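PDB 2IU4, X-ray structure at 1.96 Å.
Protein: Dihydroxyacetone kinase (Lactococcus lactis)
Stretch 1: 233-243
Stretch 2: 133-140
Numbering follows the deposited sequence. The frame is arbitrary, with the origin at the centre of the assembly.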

# COMPACT_ATOMS: atom_id res chain seq x y z
N ILE B 233 -7.25 -15.88 17.33
CA ILE B 233 -7.52 -16.20 18.72
C ILE B 233 -6.22 -16.28 19.51
O ILE B 233 -6.13 -15.80 20.63
CB ILE B 233 -8.34 -17.49 18.88
CG1 ILE B 233 -9.78 -17.24 18.41
CG2 ILE B 233 -8.38 -17.93 20.35
CD1 ILE B 233 -10.51 -18.50 17.99
N GLU B 234 -5.19 -16.87 18.91
CA GLU B 234 -3.91 -16.96 19.60
C GLU B 234 -3.33 -15.58 19.85
O GLU B 234 -2.89 -15.29 20.97
CB GLU B 234 -2.94 -17.88 18.86
CG GLU B 234 -1.48 -17.70 19.28
CD GLU B 234 -1.05 -18.62 20.40
OE1 GLU B 234 -1.92 -19.17 21.12
OE2 GLU B 234 0.18 -18.79 20.57
N LEU B 235 -3.32 -14.73 18.83
CA LEU B 235 -2.70 -13.41 18.96
C LEU B 235 -3.47 -12.61 19.99
O LEU B 235 -2.88 -11.92 20.83
CB LEU B 235 -2.68 -12.65 17.62
CG LEU B 235 -1.81 -13.20 16.49
CD1 LEU B 235 -1.90 -12.38 15.19
CD2 LEU B 235 -0.36 -13.35 16.92
N VAL B 236 -4.79 -12.68 19.93
CA VAL B 236 -5.60 -11.88 20.83
C VAL B 236 -5.53 -12.44 22.25
O VAL B 236 -5.50 -11.68 23.20
CB VAL B 236 -7.08 -11.78 20.36
CG1 VAL B 236 -7.94 -11.09 21.42
CG2 VAL B 236 -7.16 -11.02 19.03
N ASN B 237 -5.48 -13.76 22.39
CA ASN B 237 -5.23 -14.38 23.68
C ASN B 237 -3.96 -13.84 24.34
O ASN B 237 -3.96 -13.48 25.52
CB ASN B 237 -5.16 -15.91 23.58
CG ASN B 237 -4.57 -16.56 24.83
OD1 ASN B 237 -3.37 -16.80 24.91
ND2 ASN B 237 -5.42 -16.86 25.82
N LYS B 238 -2.87 -13.80 23.58
CA LYS B 238 -1.60 -13.33 24.11
C LYS B 238 -1.60 -11.85 24.43
O LYS B 238 -1.06 -11.42 25.45
CB LYS B 238 -0.48 -13.63 23.12
CG LYS B 238 -0.19 -15.10 22.97
CD LYS B 238 0.18 -15.74 24.30
CE LYS B 238 0.40 -17.23 24.14
NZ LYS B 238 1.02 -17.78 25.39
N LEU B 239 -2.21 -11.06 23.55
CA LEU B 239 -2.29 -9.62 23.78
C LEU B 239 -3.13 -9.37 25.03
O LEU B 239 -2.81 -8.53 25.86
CB LEU B 239 -2.95 -8.95 22.57
CG LEU B 239 -1.96 -8.74 21.42
CD1 LEU B 239 -2.72 -8.50 20.10
CD2 LEU B 239 -1.07 -7.55 21.74
N LYS B 240 -4.22 -10.12 25.16
CA LYS B 240 -5.06 -9.98 26.34
C LYS B 240 -4.27 -10.22 27.62
O LYS B 240 -4.40 -9.49 28.59
CB LYS B 240 -6.23 -10.97 26.29
CG LYS B 240 -7.15 -10.83 27.50
CD LYS B 240 -8.46 -11.55 27.26
CE LYS B 240 -9.16 -11.76 28.58
NZ LYS B 240 -10.06 -10.61 28.78
N ALA B 241 -3.44 -11.26 27.61
CA ALA B 241 -2.71 -11.64 28.80
C ALA B 241 -1.74 -10.53 29.22
O ALA B 241 -1.45 -10.39 30.42
CB ALA B 241 -1.97 -12.94 28.57
N GLU B 242 -1.25 -9.75 28.27
CA GLU B 242 -0.36 -8.63 28.60
C GLU B 242 -1.10 -7.33 28.96
O GLU B 242 -0.67 -6.59 29.84
CB GLU B 242 0.63 -8.33 27.47
CG GLU B 242 1.58 -9.47 27.14
CD GLU B 242 2.23 -10.07 28.37
OE1 GLU B 242 2.81 -9.30 29.16
OE2 GLU B 242 2.17 -11.30 28.56
N ILE B 243 -2.19 -7.07 28.24
CA ILE B 243 -2.92 -5.82 28.38
C ILE B 243 -3.89 -5.87 29.56
O ILE B 243 -4.09 -4.87 30.27
CB ILE B 243 -3.72 -5.52 27.10
CG1 ILE B 243 -2.75 -5.27 25.94
CG2 ILE B 243 -4.67 -4.34 27.34
CD1 ILE B 243 -3.42 -5.19 24.56
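Stretch 2 (133-140) DISVNAYN

The most unusual feature of this contact is a lysine that reaches across to a main-chain carbonyl. Lys238 NZ donates a hydrogen bond to Ala138 O at 2.9 Å. A lysine on one helix thus holds the backbone of a short helix that lies across it.

Stretch 1 is helical throughout, and its helix begins earlier in the chain. Stretch 2 starts as loop at Asp133 and Ile134 and turns into a short helix at Ser135. Ile134 occupies the N-cap position. Its carbonyl accepts the first helical bond, from Ala138 N to Ile134 O at 3.0 Å. Asp133 also steadies this start. Asp133 OD1 accepts hydrogen bonds from Ser135 N at 3.0 Å and from Ser135 OG at 2.7 Å. Past the helix, Asn140 takes a positive phi of 75°, so the backbone leaves the helical path there.

The two helices cross nearly at right angles. The angle between their N-to-C directions is 98°, and their axes come within 9.7 Å. The nearest CA atoms are those of Lys238 and Ala138, 5.7 Å apart. The small side chain of Ala138 lies beside the aliphatic part of the lysine, with Lys238 CD 3.6 Å from Ala138 CB. The next CA pairing is Leu239 with Ile134, where CA to CA is 7.6 Å.

Ile134 makes the apolar side-chain contact with Leu239 and also packs against Lys238 and Glu242. Its CA-to-CB bond points toward stretch 1, with chi1 in p and chi2 in t. This places CD1 at the surface of the long helix. Ile134 CD1 lies 3.6 Å from Lys238 O, 3.9 Å from Leu239 CA and 3.7 Å from Glu242 CG. One methyl group therefore meets three residues, and two of these approaches are to main-chain atoms. Leu239 CD2 is 4.0 Å from Ile134 CD1. The CA-to-CB bond of Leu239 points away from stretch 2, but the end of its side chain comes nearer.

Tyr139 makes the second hydrogen bond across the contact. Tyr139 OH donates to Glu234 OE2 at 2.8 Å. The carboxylate oxygen lies at the edge of the ring, near its plane, as suits a bond to the phenolic hydroxyl. Both CA-to-CB bonds point sideways, so the two side chains meet through their ends. Lys238 lies one helical turn after Glu234, and Lys238 CE approaches Tyr139 CE1 at 3.8 Å.

A further turn along is Glu242, whose CA-to-CB bond points toward stretch 2. Glu242 OE2 is 3.5 Å from Asn137 CB and 4.3 Å from Ala138 N. These are packing distances. Glu234, Lys238 and Glu242 are spaced four residues apart and form a row along the long helix. The row meets Tyr139 at one end and Ile134 and Asn137 at the other, with Lys238 in the middle. The contact is modest in size, burying 393 Å² over both sides.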

# COMPACT_ATOMS: atom_id res chain seq x y z
N ASP B 133 6.87 -5.18 20.92
CA ASP B 133 6.72 -6.62 20.75
C ASP B 133 6.53 -7.33 22.09
O ASP B 133 7.39 -7.24 22.98
CB ASP B 133 7.94 -7.19 20.04
CG ASP B 133 7.78 -8.66 19.66
OD1 ASP B 133 6.64 -9.17 19.65
OD2 ASP B 133 8.82 -9.30 19.36
N ILE B 134 5.41 -8.05 22.26
CA ILE B 134 5.21 -8.80 23.49
C ILE B 134 5.67 -10.27 23.39
O ILE B 134 5.42 -11.05 24.31
CB ILE B 134 3.74 -8.78 23.93
CG1 ILE B 134 2.88 -9.52 22.92
CG2 ILE B 134 3.25 -7.34 24.04
CD1 ILE B 134 1.57 -9.99 23.49
N SER B 135 6.32 -10.64 22.29
CA SER B 135 6.73 -12.04 22.08
C SER B 135 7.42 -12.68 23.27
O SER B 135 7.07 -13.80 23.65
CB SER B 135 7.70 -12.15 20.89
OG SER B 135 7.08 -11.80 19.68
N VAL B 136 8.41 -12.00 23.85
CA VAL B 136 9.10 -12.66 24.95
C VAL B 136 8.24 -12.95 26.18
O VAL B 136 8.46 -13.93 26.87
CB VAL B 136 10.46 -12.02 25.31
CG1 VAL B 136 11.22 -11.78 24.02
CG2 VAL B 136 10.27 -10.72 26.09
N ASN B 137 7.25 -12.10 26.45
CA ASN B 137 6.33 -12.40 27.55
C ASN B 137 5.29 -13.46 27.19
O ASN B 137 4.90 -14.27 28.04
CB ASN B 137 5.66 -11.11 28.02
CG ASN B 137 6.65 -10.14 28.65
OD1 ASN B 137 6.64 -8.96 28.34
ND2 ASN B 137 7.51 -10.64 29.51
N ALA B 138 4.85 -13.46 25.94
CA ALA B 138 3.82 -14.38 25.46
C ALA B 138 4.38 -15.80 25.51
O ALA B 138 3.70 -16.73 25.92
CB ALA B 138 3.37 -14.00 24.04
N TYR B 139 5.65 -15.94 25.11
CA TYR B 139 6.24 -17.27 24.93
C TYR B 139 7.33 -17.63 25.94
O TYR B 139 7.88 -18.74 25.90
CB TYR B 139 6.69 -17.41 23.46
CG TYR B 139 5.49 -17.21 22.57
CD1 TYR B 139 4.43 -18.11 22.64
CD2 TYR B 139 5.38 -16.13 21.70
CE1 TYR B 139 3.30 -17.95 21.86
CE2 TYR B 139 4.24 -15.96 20.90
CZ TYR B 139 3.21 -16.89 21.01
OH TYR B 139 2.05 -16.79 20.26
N ASN B 140 7.62 -16.70 26.85
CA ASN B 140 8.44 -16.98 28.04
C ASN B 140 9.93 -17.11 27.75
O ASN B 140 10.57 -18.12 28.07
CB ASN B 140 7.91 -18.18 28.82
CG ASN B 140 6.54 -17.92 29.43
OD1 ASN B 140 6.22 -16.78 29.78
ND2 ASN B 140 5.73 -18.96 29.56